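Local coordinates for protein GTP cyclohydrolase 1 type 2 homolog (Staphylococcus aureus subsp. aureus, PDB 2NYD) that is of unknown function but assembles into a toroidal hexamer capped by PII-like domains and binds zinc at a dinuclear metal centre, at residues 249-254 with 277-282; 339-344 with 355-360; 5-10 with 38-43. All coordinates share one frame; numbering follows the deposited sequence.

Contact 1 (249-254 with 277-282)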
ATOM      1  N   ASP B 249     -35.801 -23.623  18.813  1.00 28.31           N
ATOM      2  CA  ASP B 249     -37.148 -23.721  19.391  1.00 32.84           C
ATOM      3  C   ASP B 249     -37.047 -23.673  20.903  1.00 33.83           C
ATOM      4  O   ASP B 249     -37.600 -22.769  21.556  1.00 34.39           O
ATOM      5  CB  ASP B 249     -37.789 -25.059  19.015  1.00 33.28           C
ATOM      6  CG  ASP B 249     -38.508 -25.008  17.686  1.00 39.33           C
ATOM      7  OD1 ASP B 249     -38.645 -26.077  17.034  1.00 43.93           O
ATOM      8  OD2 ASP B 249     -38.919 -23.891  17.287  1.00 44.87           O
ATOM      9  N   ASN B 250     -36.311 -24.659  21.419  1.00 34.26           N
ATOM     10  CA  ASN B 250     -36.071 -24.863  22.841  1.00 35.98           C
ATOM     11  C   ASN B 250     -34.577 -24.792  23.114  1.00 35.00           C
ATOM     12  O   ASN B 250     -33.817 -25.498  22.470  1.00 35.19           O
ATOM     13  CB  ASN B 250     -36.561 -26.263  23.228  1.00 35.99           C
ATOM     14  CG  ASN B 250     -38.016 -26.488  22.880  1.00 38.59           C
ATOM     15  OD1 ASN B 250     -38.871 -25.648  23.164  1.00 41.05           O
ATOM     16  ND2 ASN B 250     -38.304 -27.610  22.247  1.00 39.63           N
ATOM     17  N   GLN B 251     -34.188 -23.937  24.051  1.00 35.13           N
ATOM     18  CA  GLN B 251     -32.847 -23.921  24.639  1.00 35.25           C
ATOM     19  C   GLN B 251     -32.269 -25.336  24.826  1.00 34.34           C
ATOM     20  O   GLN B 251     -32.978 -26.294  25.225  1.00 35.39           O
ATOM     21  CB  GLN B 251     -32.870 -23.139  25.949  1.00 36.19           C
ATOM     22  CG  GLN B 251     -31.540 -22.907  26.622  1.00 36.15           C
ATOM     23  CD  GLN B 251     -31.716 -22.727  28.128  1.00 41.15           C
ATOM     24  OE1 GLN B 251     -32.226 -23.629  28.839  1.00 41.02           O
ATOM     25  NE2 GLN B 251     -31.296 -21.570  28.627  1.00 37.72           N
ATOM     26  N   MET B 252     -30.984 -25.451  24.496  1.00 32.00           N
ATOM     27  CA  MET B 252     -30.299 -26.714  24.273  1.00 30.81           C
ATOM     28  C   MET B 252     -28.871 -26.560  24.721  1.00 27.20           C
ATOM     29  O   MET B 252     -28.353 -25.455  24.757  1.00 27.14           O
ATOM     30  CB  MET B 252     -30.185 -26.979  22.786  1.00 31.23           C
ATOM     31  CG  MET B 252     -31.439 -27.380  22.127  1.00 35.59           C
ATOM     32  SD  MET B 252     -31.009 -27.594  20.436  1.00 35.01           S
ATOM     33  CE  MET B 252     -30.510 -29.281  20.510  1.00 25.49           C
ATOM     34  N   THR B 253     -28.212 -27.674  25.005  1.00 25.20           N
ATOM     35  CA  THR B 253     -26.780 -27.632  25.297  1.00 22.55           C
ATOM     36  C   THR B 253     -26.029 -27.511  23.947  1.00 20.94           C
ATOM     37  O   THR B 253     -26.530 -27.950  22.905  1.00 19.41           O
ATOM     38  CB  THR B 253     -26.281 -28.865  26.110  1.00 22.18           C
ATOM     39  OG1 THR B 253     -26.369 -30.041  25.310  1.00 21.92           O
ATOM     40  CG2 THR B 253     -27.086 -29.084  27.443  1.00 22.34           C
ATOM     41  N   LEU B 254     -24.867 -26.863  23.975  1.00 20.40           N
ATOM     42  CA  LEU B 254     -23.958 -26.855  22.831  1.00 18.81           C
ATOM     43  C   LEU B 254     -23.749 -28.248  22.162  1.00 20.19           C
ATOM     44  O   LEU B 254     -23.920 -28.382  20.948  1.00 18.80           O
ATOM     45  CB  LEU B 254     -22.595 -26.257  23.230  1.00 18.82           C
ATOM     46  CG  LEU B 254     -21.493 -26.124  22.161  1.00 18.81           C
ATOM     47  CD1 LEU B 254     -22.025 -25.331  20.936  1.00 18.79           C
ATOM     48  CD2 LEU B 254     -20.309 -25.383  22.779  1.00 16.42           C
ATOM     49  N   ASN B 277     -21.795 -28.632  27.842  1.00 22.14           N
ATOM     50  CA  ASN B 277     -23.086 -28.373  28.491  1.00 23.11           C
ATOM     51  C   ASN B 277     -23.532 -26.900  28.461  1.00 23.31           C
ATOM     52  O   ASN B 277     -24.481 -26.506  29.133  1.00 22.44           O
ATOM     53  CB  ASN B 277     -23.126 -28.976  29.926  1.00 23.96           C
ATOM     54  CG  ASN B 277     -22.234 -28.216  30.938  1.00 26.26           C
ATOM     55  OD1 ASN B 277     -21.634 -27.176  30.627  1.00 30.14           O
ATOM     56  ND2 ASN B 277     -22.173 -28.734  32.164  1.00 26.37           N
ATOM     57  N   GLN B 278     -22.845 -26.087  27.651  1.00 22.17           N
ATOM     58  CA  GLN B 278     -23.174 -24.671  27.521  1.00 22.18           C
ATOM     59  C   GLN B 278     -24.595 -24.559  26.968  1.00 22.30           C
ATOM     60  O   GLN B 278     -24.952 -25.259  26.001  1.00 20.48           O
ATOM     61  CB  GLN B 278     -22.133 -24.011  26.574  1.00 22.97           C
ATOM     62  CG  GLN B 278     -22.211 -22.502  26.370  1.00 24.53           C
ATOM     63  CD  GLN B 278     -21.734 -21.711  27.574  1.00 26.69           C
ATOM     64  OE1 GLN B 278     -20.900 -22.180  28.340  1.00 27.95           O
ATOM     65  NE2 GLN B 278     -22.248 -20.496  27.726  1.00 30.34           N
ATOM     66  N   LYS B 279     -25.410 -23.692  27.585  1.00 22.62           N
ATOM     67  CA  LYS B 279     -26.767 -23.465  27.110  1.00 23.87           C
ATOM     68  C   LYS B 279     -26.760 -22.471  25.937  1.00 23.95           C
ATOM     69  O   LYS B 279     -26.139 -21.414  26.016  1.00 25.93           O
ATOM     70  CB  LYS B 279     -27.709 -23.037  28.247  1.00 23.68           C
ATOM     71  CG  LYS B 279     -27.725 -24.077  29.416  1.00 24.31           C
ATOM     72  CD  LYS B 279     -28.930 -23.968  30.352  1.00 25.70           C
ATOM     73  CE  LYS B 279     -29.010 -25.174  31.312  1.00 25.89           C
ATOM     74  NZ  LYS B 279     -29.306 -26.507  30.653  1.00 26.53           N
ATOM     75  N   ILE B 280     -27.494 -22.839  24.890  1.00 23.52           N
ATOM     76  CA  ILE B 280     -27.495 -22.211  23.575  1.00 23.39           C
ATOM     77  C   ILE B 280     -28.935 -21.832  23.289  1.00 22.28           C
ATOM     78  O   ILE B 280     -29.800 -22.686  23.305  1.00 23.13           O
ATOM     79  CB  ILE B 280     -27.037 -23.296  22.460  1.00 22.94           C
ATOM     80  CG1 ILE B 280     -25.539 -23.655  22.590  1.00 24.83           C
ATOM     81  CG2 ILE B 280     -27.374 -22.868  21.019  1.00 25.30           C
ATOM     82  CD1 ILE B 280     -24.644 -22.525  23.136  1.00 21.14           C
ATOM     83  N   LYS B 281     -29.189 -20.571  22.984  1.00 23.23           N
ATOM     84  CA  LYS B 281     -30.470 -20.188  22.393  1.00 23.88           C
ATOM     85  C   LYS B 281     -30.313 -19.446  21.050  1.00 23.19           C
ATOM     86  O   LYS B 281     -31.019 -19.760  20.091  1.00 23.10           O
ATOM     87  CB  LYS B 281     -31.294 -19.332  23.389  1.00 24.51           C
ATOM     88  CG  LYS B 281     -32.613 -18.773  22.815  1.00 29.08           C
ATOM     89  CD  LYS B 281     -33.676 -19.894  22.564  1.00 30.58           C
ATOM     90  CE  LYS B 281     -35.068 -19.302  22.354  1.00 29.23           C
ATOM     91  NZ  LYS B 281     -35.992 -20.395  21.973  1.00 35.38           N
ATOM     92  N   ARG B 282     -29.447 -18.434  21.004  1.00 22.26           N
ATOM     93  CA  ARG B 282     -29.275 -17.651  19.790  1.00 22.90           C
ATOM     94  C   ARG B 282     -28.030 -18.113  19.027  1.00 22.01           C
ATOM     95  O   ARG B 282     -26.956 -18.254  19.608  1.00 22.04           O
ATOM     96  CB  ARG B 282     -29.227 -16.149  20.093  1.00 22.78           C
ATOM     97  CG  ARG B 282     -30.406 -15.724  20.968  1.00 27.13           C
ATOM     98  CD  ARG B 282     -30.315 -14.298  21.378  1.00 31.95           C
ATOM     99  NE  ARG B 282     -30.402 -13.455  20.199  1.00 37.09           N
ATOM    100  CZ  ARG B 282     -30.164 -12.153  20.204  1.00 41.00           C
ATOM    101  NH1 ARG B 282     -29.811 -11.541  21.341  1.00 43.35           N
ATOM    102  NH2 ARG B 282     -30.272 -11.463  19.071  1.00 42.35           N
TER
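Gln251 and Lys279 meet through the sides of their long chains, which cross obliquely. With CG anti to the backbone N (chi1 -174°) and little bend beyond it, Gln251 lays its carboxamide against the methylenes of Lys279: OE1 of Gln251 lies 3.6 Å from CD of Lys279, and NE2 of Gln251 is 3.9 Å from CB of the same lysine. This is contact with the aliphatic part of the lysine, not with its ammonium group. Two residues on, Thr253 leans its methyl side over the backbone of Asn277, while its OG1 takes the position between N and the carbonyl carbon and accepts a bond from Asp256 N. Thr253 is the N-cap residue of helix 254-264, and this bond caps the helix start.

The backbones beneath form an antiparallel ladder in the C-terminal NIF3 domain, pairing the end of strand 240-253 with strand 279-285 just before the chain enters the helix. Met252 and Ile280 are a hydrogen-bonded pair; the link from Ile280 N to Met252 O (2.8 Å) runs nearly along the C=O axis, at 173°. Thr253 and Lys279 follow as a non-hydrogen-bonded pair, with side chains on the face away from Met252 and Ile280. Leu254 N then closes the ladder on Gln278 O at 2.6 Å.

On the Ile280 face, CG1 of that residue approaches CB of Leu254 to 4.0 Å, and both side chains also touch Val304 of the neighbouring strand. At the other end Lys281 bends at chi2 (69°) and sends its ammonium back past the corner at Asp249 and Asn250. NZ of Lys281 lies 2.9 Å from Asp249 O, but at a poor angle for a hydrogen bond; NZ donates instead to Val248 O.

Contact 2 (339-344 with 355-360)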
ATOM      1  N   GLY B 339     -32.007 -25.668  -2.224  1.00 16.82           N
ATOM      2  CA  GLY B 339     -32.535 -24.336  -1.886  1.00 16.26           C
ATOM      3  C   GLY B 339     -32.721 -23.453  -3.121  1.00 16.66           C
ATOM      4  O   GLY B 339     -33.760 -22.791  -3.287  1.00 15.76           O
ATOM      5  N   LEU B 340     -31.699 -23.376  -3.962  1.00 16.45           N
ATOM      6  CA  LEU B 340     -31.794 -22.512  -5.159  1.00 16.85           C
ATOM      7  C   LEU B 340     -32.728 -23.108  -6.224  1.00 17.06           C
ATOM      8  O   LEU B 340     -33.436 -22.373  -6.935  1.00 17.46           O
ATOM      9  CB  LEU B 340     -30.420 -22.287  -5.786  1.00 16.63           C
ATOM     10  CG  LEU B 340     -30.338 -21.418  -7.049  1.00 17.08           C
ATOM     11  CD1 LEU B 340     -30.848 -19.931  -6.728  1.00 14.91           C
ATOM     12  CD2 LEU B 340     -28.859 -21.455  -7.604  1.00 17.47           C
ATOM     13  N   LYS B 341     -32.721 -24.430  -6.353  1.00 16.40           N
ATOM     14  CA  LYS B 341     -33.685 -25.103  -7.204  1.00 18.11           C
ATOM     15  C   LYS B 341     -35.118 -24.671  -6.841  1.00 19.14           C
ATOM     16  O   LYS B 341     -35.903 -24.325  -7.737  1.00 18.38           O
ATOM     17  CB  LYS B 341     -33.543 -26.617  -7.123  1.00 19.80           C
ATOM     18  CG  LYS B 341     -34.599 -27.377  -7.999  1.00 23.49           C
ATOM     19  CD  LYS B 341     -35.313 -28.395  -7.178  1.00 28.31           C
ATOM     20  CE  LYS B 341     -36.428 -29.121  -7.980  1.00 28.92           C
ATOM     21  NZ  LYS B 341     -36.115 -30.542  -8.332  1.00 33.24           N
ATOM     22  N   THR B 342     -35.456 -24.739  -5.547  1.00 19.57           N
ATOM     23  CA  THR B 342     -36.779 -24.303  -5.032  1.00 21.09           C
ATOM     24  C   THR B 342     -37.051 -22.825  -5.346  1.00 20.73           C
ATOM     25  O   THR B 342     -38.103 -22.474  -5.906  1.00 19.94           O
ATOM     26  CB  THR B 342     -36.910 -24.552  -3.503  1.00 21.55           C
ATOM     27  OG1 THR B 342     -36.804 -25.943  -3.259  1.00 23.67           O
ATOM     28  CG2 THR B 342     -38.263 -24.046  -2.937  1.00 23.50           C
ATOM     29  N   LEU B 343     -36.095 -21.957  -5.021  1.00 20.31           N
ATOM     30  CA  LEU B 343     -36.220 -20.545  -5.419  1.00 20.50           C
ATOM     31  C   LEU B 343     -36.498 -20.380  -6.926  1.00 20.65           C
ATOM     32  O   LEU B 343     -37.478 -19.722  -7.328  1.00 19.89           O
ATOM     33  CB  LEU B 343     -34.975 -19.759  -5.048  1.00 19.38           C
ATOM     34  CG  LEU B 343     -34.660 -19.561  -3.557  1.00 21.52           C
ATOM     35  CD1 LEU B 343     -33.306 -18.881  -3.378  1.00 21.06           C
ATOM     36  CD2 LEU B 343     -35.772 -18.755  -2.879  1.00 22.54           C
ATOM     37  N   LEU B 344     -35.648 -20.970  -7.753  1.00 20.46           N
ATOM     38  CA  LEU B 344     -35.748 -20.752  -9.186  1.00 22.32           C
ATOM     39  C   LEU B 344     -37.076 -21.276  -9.790  1.00 23.46           C
ATOM     40  O   LEU B 344     -37.657 -20.647 -10.696  1.00 22.84           O
ATOM     41  CB  LEU B 344     -34.529 -21.342  -9.909  1.00 21.15           C
ATOM     42  CG  LEU B 344     -34.387 -20.999 -11.398  1.00 23.18           C
ATOM     43  CD1 LEU B 344     -34.503 -19.484 -11.724  1.00 21.15           C
ATOM     44  CD2 LEU B 344     -33.047 -21.548 -11.938  1.00 21.60           C
ATOM     45  N   ILE B 355     -39.219 -24.173 -17.990  1.00 31.50           N
ATOM     46  CA  ILE B 355     -37.897 -24.782 -18.034  1.00 29.63           C
ATOM     47  C   ILE B 355     -37.647 -25.567 -16.743  1.00 26.96           C
ATOM     48  O   ILE B 355     -37.925 -25.079 -15.666  1.00 27.11           O
ATOM     49  CB  ILE B 355     -36.809 -23.698 -18.331  1.00 30.63           C
ATOM     50  CG1 ILE B 355     -36.958 -23.223 -19.786  1.00 31.23           C
ATOM     51  CG2 ILE B 355     -35.400 -24.223 -18.120  1.00 30.37           C
ATOM     52  CD1 ILE B 355     -36.381 -21.822 -20.017  1.00 36.01           C
ATOM     53  N   ASP B 356     -37.156 -26.796 -16.896  1.00 25.11           N
ATOM     54  CA  ASP B 356     -36.835 -27.704 -15.795  1.00 24.87           C
ATOM     55  C   ASP B 356     -35.628 -27.186 -15.009  1.00 23.11           C
ATOM     56  O   ASP B 356     -34.660 -26.727 -15.607  1.00 21.11           O
ATOM     57  CB  ASP B 356     -36.427 -29.077 -16.332  1.00 24.31           C
ATOM     58  CG  ASP B 356     -37.522 -29.753 -17.177  1.00 30.13           C
ATOM     59  OD1 ASP B 356     -38.729 -29.632 -16.847  1.00 31.28           O
ATOM     60  OD2 ASP B 356     -37.139 -30.416 -18.167  1.00 35.02           O
ATOM     61  N   VAL B 357     -35.695 -27.340 -13.688  1.00 22.82           N
ATOM     62  CA  VAL B 357     -34.600 -27.032 -12.773  1.00 22.04           C
ATOM     63  C   VAL B 357     -34.424 -28.291 -11.880  1.00 22.37           C
ATOM     64  O   VAL B 357     -35.407 -28.851 -11.387  1.00 21.90           O
ATOM     65  CB  VAL B 357     -34.899 -25.798 -11.907  1.00 22.01           C
ATOM     66  CG1 VAL B 357     -33.666 -25.391 -11.067  1.00 21.81           C
ATOM     67  CG2 VAL B 357     -35.380 -24.585 -12.744  1.00 22.55           C
ATOM     68  N   GLU B 358     -33.185 -28.750 -11.728  1.00 20.43           N
ATOM     69  CA  GLU B 358     -32.880 -29.899 -10.885  1.00 20.83           C
ATOM     70  C   GLU B 358     -31.663 -29.529 -10.060  1.00 19.55           C
ATOM     71  O   GLU B 358     -30.780 -28.846 -10.548  1.00 17.14           O
ATOM     72  CB  GLU B 358     -32.529 -31.119 -11.755  1.00 22.10           C
ATOM     73  CG  GLU B 358     -33.740 -31.851 -12.340  1.00 27.57           C
ATOM     74  CD  GLU B 358     -33.319 -33.146 -12.984  1.00 34.49           C
ATOM     75  OE1 GLU B 358     -32.808 -34.024 -12.257  1.00 38.44           O
ATOM     76  OE2 GLU B 358     -33.458 -33.278 -14.225  1.00 39.72           O
ATOM     77  N   ALA B 359     -31.646 -29.963  -8.803  1.00 18.86           N
ATOM     78  CA  ALA B 359     -30.467 -29.841  -7.969  1.00 18.96           C
ATOM     79  C   ALA B 359     -29.537 -31.025  -8.301  1.00 18.84           C
ATOM     80  O   ALA B 359     -29.988 -32.182  -8.387  1.00 18.88           O
ATOM     81  CB  ALA B 359     -30.892 -29.836  -6.522  1.00 18.49           C
ATOM     82  N   SER B 360     -28.270 -30.747  -8.584  1.00 18.43           N
ATOM     83  CA  SER B 360     -27.281 -31.829  -8.773  1.00 18.25           C
ATOM     84  C   SER B 360     -27.243 -32.726  -7.523  1.00 19.53           C
ATOM     85  O   SER B 360     -27.223 -32.232  -6.396  1.00 18.91           O
ATOM     86  CB  SER B 360     -25.865 -31.267  -9.050  1.00 17.84           C
ATOM     87  OG  SER B 360     -24.909 -32.337  -9.095  1.00 16.71           O
TER
HETATM   88  O   HOH W   1     -33.813 -31.682  -8.242  1.00 23.93           O
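Lys341 and Leu344 bring one side of helix 336-350 down on Val357 and Ala359, in a helix-on-sheet contact of the NIF3 fold's alpha/beta layers. Strand 357-359 is an outermost strand of the five-stranded mixed sheet in this chain and runs parallel to strand 43-46, to which Glu358 is bonded through its backbone. The helix and strand segments point in nearly opposite directions, 166° apart, with their axes 7.5 Å from each other at closest approach.

Val357 sits beneath both helix residues and divides its two methyls between them. Its CG1 meets CG of Lys341 at 3.8 Å, where the two side chains lie alongside, running opposite ways. Its CG2 meets CD2 of Leu344 at 3.9 Å, the side chains crossing at about a right angle. Leu344 continues inward onto Val43 and Ile66, so the buried leucine joins the edge strand to the sheet's interior. Farther along the strand, Ala359 CB comes within 4.2 Å of Lys341 CB.

Glu358 points away from the helix, and its OE1 forms a salt bridge with Lys60 on that other side. The Lys341 ammonium takes a different course. Its CG stands anti to the backbone N (chi1 178°), and the chain, bent at chi2 and chi4, passes across the strand, over the Val357 carbonyl, toward the edge away from Val43. The polar end is thereby tied to the strand backbone through one water, which accepts from Lys341 NZ at 2.6 Å and from Ala359 N at 2.8 Å.

Contact 3 (5-10 with 38-43)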
ATOM      1  N   MET B   5     -36.808 -18.541 -23.284  1.00 29.04           N
ATOM      2  CA  MET B   5     -35.838 -17.882 -22.416  1.00 26.90           C
ATOM      3  C   MET B   5     -34.410 -18.126 -22.931  1.00 24.67           C
ATOM      4  O   MET B   5     -34.025 -19.277 -23.163  1.00 23.71           O
ATOM      5  CB  MET B   5     -36.016 -18.377 -20.958  1.00 26.70           C
ATOM      6  CG  MET B   5     -35.111 -17.733 -19.947  1.00 28.69           C
ATOM      7  SD  MET B   5     -35.323 -18.335 -18.253  1.00 29.44           S
ATOM      8  CE  MET B   5     -34.548 -19.904 -18.429  1.00 26.59           C
ATOM      9  N   LYS B   6     -33.650 -17.039 -23.145  1.00 22.38           N
ATOM     10  CA  LYS B   6     -32.207 -17.120 -23.461  1.00 20.83           C
ATOM     11  C   LYS B   6     -31.372 -16.919 -22.187  1.00 19.02           C
ATOM     12  O   LYS B   6     -31.903 -16.485 -21.179  1.00 19.39           O
ATOM     13  CB  LYS B   6     -31.795 -16.050 -24.484  1.00 20.51           C
ATOM     14  CG  LYS B   6     -32.484 -16.201 -25.840  1.00 23.18           C
ATOM     15  CD  LYS B   6     -32.132 -15.011 -26.731  1.00 30.00           C
ATOM     16  CE  LYS B   6     -32.840 -15.101 -28.112  1.00 32.39           C
ATOM     17  NZ  LYS B   6     -32.028 -14.361 -29.173  1.00 35.75           N
ATOM     18  N   ILE B   7     -30.073 -17.197 -22.225  1.00 17.03           N
ATOM     19  CA  ILE B   7     -29.252 -16.933 -21.010  1.00 16.61           C
ATOM     20  C   ILE B   7     -29.452 -15.493 -20.521  1.00 17.39           C
ATOM     21  O   ILE B   7     -29.502 -15.249 -19.325  1.00 17.82           O
ATOM     22  CB  ILE B   7     -27.770 -17.263 -21.241  1.00 17.05           C
ATOM     23  CG1 ILE B   7     -27.567 -18.793 -21.282  1.00 15.36           C
ATOM     24  CG2 ILE B   7     -26.848 -16.586 -20.143  1.00 14.99           C
ATOM     25  CD1 ILE B   7     -27.752 -19.458 -19.849  1.00 14.11           C
ATOM     26  N   ALA B   8     -29.559 -14.523 -21.441  1.00 17.91           N
ATOM     27  CA  ALA B   8     -29.705 -13.111 -21.065  1.00 18.18           C
ATOM     28  C   ALA B   8     -30.983 -12.857 -20.259  1.00 18.97           C
ATOM     29  O   ALA B   8     -30.942 -12.119 -19.284  1.00 19.82           O
ATOM     30  CB  ALA B   8     -29.669 -12.210 -22.303  1.00 19.28           C
ATOM     31  N   ASP B   9     -32.094 -13.495 -20.650  1.00 19.54           N
ATOM     32  CA  ASP B   9     -33.371 -13.468 -19.881  1.00 19.36           C
ATOM     33  C   ASP B   9     -33.189 -14.132 -18.501  1.00 18.69           C
ATOM     34  O   ASP B   9     -33.678 -13.621 -17.492  1.00 18.22           O
ATOM     35  CB  ASP B   9     -34.502 -14.219 -20.610  1.00 19.49           C
ATOM     36  CG  ASP B   9     -34.769 -13.660 -22.009  1.00 22.54           C
ATOM     37  OD1 ASP B   9     -35.106 -12.474 -22.077  1.00 22.41           O
ATOM     38  OD2 ASP B   9     -34.600 -14.392 -23.004  1.00 22.73           O
ATOM     39  N   LEU B  10     -32.519 -15.275 -18.460  1.00 17.49           N
ATOM     40  CA  LEU B  10     -32.264 -15.892 -17.139  1.00 17.07           C
ATOM     41  C   LEU B  10     -31.454 -14.952 -16.254  1.00 16.33           C
ATOM     42  O   LEU B  10     -31.762 -14.795 -15.085  1.00 17.05           O
ATOM     43  CB  LEU B  10     -31.512 -17.194 -17.283  1.00 17.44           C
ATOM     44  CG  LEU B  10     -31.760 -18.389 -16.326  1.00 21.18           C
ATOM     45  CD1 LEU B  10     -30.506 -19.296 -16.197  1.00 16.58           C
ATOM     46  CD2 LEU B  10     -32.428 -18.121 -14.985  1.00 18.10           C
ATOM     47  N   VAL B  38     -27.858 -17.719 -26.218  1.00 22.69           N
ATOM     48  CA  VAL B  38     -28.291 -19.131 -26.274  1.00 22.48           C
ATOM     49  C   VAL B  38     -29.593 -19.410 -25.518  1.00 22.25           C
ATOM     50  O   VAL B  38     -29.787 -18.913 -24.416  1.00 20.15           O
ATOM     51  CB  VAL B  38     -27.121 -20.120 -25.827  1.00 22.10           C
ATOM     52  CG1 VAL B  38     -27.625 -21.474 -25.515  1.00 24.02           C
ATOM     53  CG2 VAL B  38     -26.128 -20.243 -26.949  1.00 22.62           C
ATOM     54  N   GLU B  39     -30.458 -20.250 -26.103  1.00 21.47           N
ATOM     55  CA  GLU B  39     -31.715 -20.667 -25.469  1.00 22.84           C
ATOM     56  C   GLU B  39     -31.411 -21.693 -24.371  1.00 20.46           C
ATOM     57  O   GLU B  39     -30.650 -22.623 -24.591  1.00 21.14           O
ATOM     58  CB  GLU B  39     -32.721 -21.169 -26.547  1.00 22.99           C
ATOM     59  CG  GLU B  39     -33.659 -22.305 -26.163  1.00 25.87           C
ATOM     60  CD  GLU B  39     -34.972 -22.326 -27.000  1.00 27.34           C
ATOM     61  OE1 GLU B  39     -34.968 -21.789 -28.146  1.00 26.05           O
ATOM     62  OE2 GLU B  39     -35.988 -22.864 -26.466  1.00 30.38           O
ATOM     63  N   VAL B  40     -31.963 -21.466 -23.191  1.00 19.74           N
ATOM     64  CA  VAL B  40     -31.819 -22.369 -22.023  1.00 19.21           C
ATOM     65  C   VAL B  40     -32.659 -23.636 -22.159  1.00 19.69           C
ATOM     66  O   VAL B  40     -33.884 -23.561 -22.323  1.00 20.09           O
ATOM     67  CB  VAL B  40     -32.238 -21.674 -20.696  1.00 19.21           C
ATOM     68  CG1 VAL B  40     -32.060 -22.642 -19.476  1.00 18.48           C
ATOM     69  CG2 VAL B  40     -31.442 -20.374 -20.465  1.00 19.26           C
ATOM     70  N   THR B  41     -32.025 -24.797 -22.087  1.00 19.22           N
ATOM     71  CA  THR B  41     -32.787 -26.046 -22.240  1.00 19.95           C
ATOM     72  C   THR B  41     -33.131 -26.700 -20.907  1.00 20.07           C
ATOM     73  O   THR B  41     -34.025 -27.548 -20.839  1.00 19.27           O
ATOM     74  CB  THR B  41     -32.008 -27.076 -23.044  1.00 20.48           C
ATOM     75  OG1 THR B  41     -30.772 -27.346 -22.375  1.00 21.16           O
ATOM     76  CG2 THR B  41     -31.752 -26.580 -24.500  1.00 21.88           C
ATOM     77  N   GLY B  42     -32.418 -26.312 -19.847  1.00 18.68           N
ATOM     78  CA  GLY B  42     -32.720 -26.820 -18.513  1.00 18.93           C
ATOM     79  C   GLY B  42     -31.649 -26.297 -17.576  1.00 18.28           C
ATOM     80  O   GLY B  42     -30.555 -25.945 -18.032  1.00 17.72           O
ATOM     81  N   VAL B  43     -31.949 -26.262 -16.281  1.00 17.60           N
ATOM     82  CA  VAL B  43     -30.997 -25.694 -15.301  1.00 17.44           C
ATOM     83  C   VAL B  43     -30.646 -26.723 -14.192  1.00 17.30           C
ATOM     84  O   VAL B  43     -31.541 -27.259 -13.526  1.00 17.14           O
ATOM     85  CB  VAL B  43     -31.538 -24.374 -14.670  1.00 17.49           C
ATOM     86  CG1 VAL B  43     -30.596 -23.795 -13.536  1.00 16.93           C
ATOM     87  CG2 VAL B  43     -31.840 -23.273 -15.763  1.00 16.53           C
TER
HETATM   88  O   HOH W   2     -35.574 -21.671 -23.280  1.00 41.12           O
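Met5 and Val40 are joined twice, once by backbone and once by side chain. The backbone bonds come first. Val40 N donates to Met5 O at 3.0 Å, and Ile7 N donates to Val38 O at 2.8 Å. The two bonds flank Lys6 and Glu39, whose CA atoms are 4.1 Å apart, and make a single isolated bridge. Two CA-H...O contacts reinforce it, the shorter from Lys6 CA to Val38 O.

A second group of polar contacts shapes the helix start. Lys6 occupies the N-cap position of helix 7-17, and Asp9, at N3, accepts from Lys6 N at 2.8 Å with the anti lone pair of OD2; the N-H...O angle is 171°. This is the N3-to-N-cap half of a capping box. A water lies close to Met5 O and Val40 O alike, although it has more acceptors within reach than protons to give.

The apolar group centres on Val40, which points toward the helix. Met5, extended up to a bend at chi3 (74°), turns its CE methyl onto Val40 CB at 3.7 Å, crossing that side chain at a slant. Ile7 arrives at about a right angle, its CD1 3.9 Å from Val40 CG2. Leu10 CD1 reaches Val43 CG2 at 4.2 Å, where strand 43-46 begins. From helix 336-350, Phe348 covers Met5 and Leu10, and Leu344 covers Leu10 and Val43.

Chemically, the loop is held at its outer end by directed backbone bonds and farther in mainly by methyl packing across to the helix. The first turn of the N-terminal helix is thus set in place against the chain leading into the NIF3-domain sheet, with the N-H of Ile7 taken by Val38 O and that of the N-cap residue Lys6 by Asp9.

In the fold
Contacts 2 and 3 are neighbours, their centres about 14 Å apart. Segment 355-360 joins the sheet beside Val43 through probable hydrogen bonds from Val43 N to Asp356 O (2.8 Å) and from Glu358 N to Val43 O (2.9 Å), so the C-terminal part of the chain completes a sheet begun by the N-terminal part. Contact 2 is nearer the metal centre: the Ala359 side chain is about 12 Å from that of His68, a zinc ligand, and helix 336-350 starts just after the ligands His330 and Glu333. Contact 1 belongs to the other NIF3 domain, centred about 33 Å from contact 2 and 46 Å from contact 3.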